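Local structure of MutS2 protein (Thermus thermophilus, 2ZQE) at residues A46-I51 with F64-P69. The protein probably cuts DNA through its C-terminal Smr endonuclease domain, the part described here, and is thought thereby to suppress homologous recombination. Numbering follows the deposited sequence.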
loop_
_atom_site.group_PDB
_atom_site.type_symbol
_atom_site.label_atom_id
_atom_site.label_comp_id
_atom_site.label_asym_id
_atom_site.label_seq_id
_atom_site.Cartn_x
_atom_site.Cartn_y
_atom_site.Cartn_z
ATOM N N ALA A 46 12.982 -2.116 -1.702
ATOM C CA ALA A 46 13.026 -0.837 -0.983
ATOM C C ALA A 46 11.640 -0.225 -0.814
ATOM O O ALA A 46 11.321 0.309 0.260
ATOM C CB ALA A 46 13.979 0.146 -1.689
ATOM N N LEU A 47 10.812 -0.308 -1.860
ATOM C CA LEU A 47 9.426 0.174 -1.730
ATOM C C LEU A 47 8.620 -0.639 -0.729
ATOM O O LEU A 47 7.966 -0.060 0.145
ATOM C CB LEU A 47 8.720 0.238 -3.086
ATOM C CG LEU A 47 9.270 1.190 -4.155
ATOM C CD1 LEU A 47 8.246 1.305 -5.288
ATOM C CD2 LEU A 47 9.562 2.585 -3.599
ATOM N N ARG A 48 8.655 -1.969 -0.851
ATOM C CA ARG A 48 7.892 -2.830 0.051
ATOM C C ARG A 48 8.248 -2.504 1.501
ATOM O O ARG A 48 7.358 -2.297 2.335
ATOM C CB ARG A 48 8.132 -4.317 -0.248
ATOM C CG ARG A 48 7.394 -5.261 0.717
ATOM C CD ARG A 48 7.719 -6.733 0.389
ATOM N NE ARG A 48 7.105 -7.635 1.369
ATOM C CZ ARG A 48 7.632 -7.923 2.563
ATOM N NH1 ARG A 48 8.787 -7.386 2.956
ATOM N NH2 ARG A 48 6.986 -8.732 3.388
ATOM N N GLN A 49 9.543 -2.486 1.808
ATOM C CA GLN A 49 9.967 -2.268 3.186
ATOM C C GLN A 49 9.541 -0.913 3.723
ATOM O O GLN A 49 9.024 -0.819 4.852
ATOM C CB GLN A 49 11.476 -2.441 3.329
ATOM C CG GLN A 49 11.929 -2.381 4.788
ATOM C CD GLN A 49 13.157 -3.228 5.035
ATOM O OE1 GLN A 49 14.205 -2.981 4.463
ATOM N NE2 GLN A 49 13.031 -4.233 5.912
ATOM N N ALA A 50 9.758 0.137 2.921
ATOM C CA ALA A 50 9.439 1.495 3.355
ATOM C C ALA A 50 7.937 1.673 3.536
ATOM O O ALA A 50 7.485 2.274 4.510
ATOM C CB ALA A 50 9.987 2.529 2.374
ATOM N N ILE A 51 7.167 1.120 2.602
ATOM C CA ILE A 51 5.706 1.171 2.689
ATOM C C ILE A 51 5.158 0.421 3.921
ATOM O O ILE A 51 4.314 0.956 4.671
ATOM C CB ILE A 51 5.067 0.657 1.395
ATOM C CG1 ILE A 51 5.339 1.645 0.271
ATOM C CG2 ILE A 51 3.541 0.432 1.598
ATOM C CD1 ILE A 51 5.078 1.083 -1.128
ATOM N N PHE A 64 -2.342 -4.869 7.417
ATOM C CA PHE A 64 -1.827 -5.015 6.054
ATOM C C PHE A 64 -1.049 -6.308 5.956
ATOM O O PHE A 64 -0.598 -6.847 6.976
ATOM C CB PHE A 64 -0.933 -3.823 5.674
ATOM C CG PHE A 64 0.335 -3.756 6.475
ATOM C CD1 PHE A 64 1.458 -4.488 6.085
ATOM C CD2 PHE A 64 0.402 -2.980 7.631
ATOM C CE1 PHE A 64 2.643 -4.443 6.841
ATOM C CE2 PHE A 64 1.570 -2.932 8.383
ATOM C CZ PHE A 64 2.686 -3.664 7.990
ATOM N N ALA A 65 -0.889 -6.796 4.727
ATOM C CA ALA A 65 -0.155 -8.037 4.465
ATOM C C ALA A 65 0.223 -8.094 3.003
ATOM O O ALA A 65 -0.400 -7.433 2.178
ATOM C CB ALA A 65 -1.022 -9.237 4.795
ATOM N N ASP A 66 1.264 -8.859 2.687
ATOM C CA ASP A 66 1.547 -9.186 1.289
ATOM C C ASP A 66 0.332 -9.870 0.690
ATOM O O ASP A 66 -0.359 -10.653 1.378
ATOM C CB ASP A 66 2.727 -10.160 1.206
ATOM C CG ASP A 66 4.025 -9.533 1.636
ATOM O OD1 ASP A 66 4.373 -8.478 1.062
ATOM O OD2 ASP A 66 4.693 -10.110 2.528
ATOM N N ALA A 67 0.071 -9.572 -0.578
ATOM C CA ALA A 67 -0.902 -10.327 -1.371
ATOM C C ALA A 67 -0.428 -11.788 -1.454
ATOM O O ALA A 67 0.786 -12.064 -1.397
ATOM C CB ALA A 67 -1.046 -9.728 -2.757
ATOM N N PRO A 68 -1.383 -12.732 -1.557
ATOM C CA PRO A 68 -1.001 -14.144 -1.726
ATOM C C PRO A 68 -0.377 -14.399 -3.091
ATOM O O PRO A 68 -0.552 -13.580 -4.016
ATOM C CB PRO A 68 -2.338 -14.902 -1.615
ATOM C CG PRO A 68 -3.379 -13.919 -1.951
ATOM C CD PRO A 68 -2.845 -12.542 -1.529
ATOM N N PRO A 69 0.360 -15.516 -3.225
ATOM C CA PRO A 69 0.882 -15.864 -4.547
ATOM C C PRO A 69 -0.264 -15.968 -5.560
ATOM O O PRO A 69 -1.284 -16.586 -5.265
ATOM C CB PRO A 69 1.566 -17.221 -4.328
ATOM C CG PRO A 69 1.230 -17.663 -2.972
ATOM C CD PRO A 69 0.751 -16.479 -2.180
#
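Arg48 and Asp66 join a helix to the end of an edge strand through one two-pronged salt bridge, a compact example of how one long side chain and one short one can span a gap that their backbones leave wide, 9.1 Å between the two CA atoms. The guanidinium presents its side edge: Arg48 NE donates to Asp66 OD1 at 2.9 Å, while Arg48 NH2 donates to Asp66 OD2 at 2.8 Å. Both bonds are nearly straight (162° and 169°), and both oxygens accept through their syn lone pairs. The two flat groups lie nearly coplanar, 23° apart, and with one bond to each oxygen neither can easily turn without breaking the pair. With CG anti to the backbone N and the chain extended as far as NE, the arginine reaches across from the helix. A leucine in place of Arg48 would probably leave the Asp66 carboxylate without its paired donors and free to turn. All the close fit is concentrated in this pair of ions; elsewhere the segments stand apart, the buried surface totals just 95 Å², and both partners remain partly exposed. Arg52, one helical turn further on, brings a second positive charge near Arg48 and makes a long, weak ion pair with Asp66 OD2. His74 touches both partners from the loop before strand 76-81, and that strand pairs with 61-66 through Ala65 and Val78. On the helix, Leu47 and Ile51 pack instead against helix 14-30, while Arg48 joins Phe64, which packs on Leu55 and Arg56, in linking helix 46-57 to strand 61-66, one of the sheet's two outermost strands.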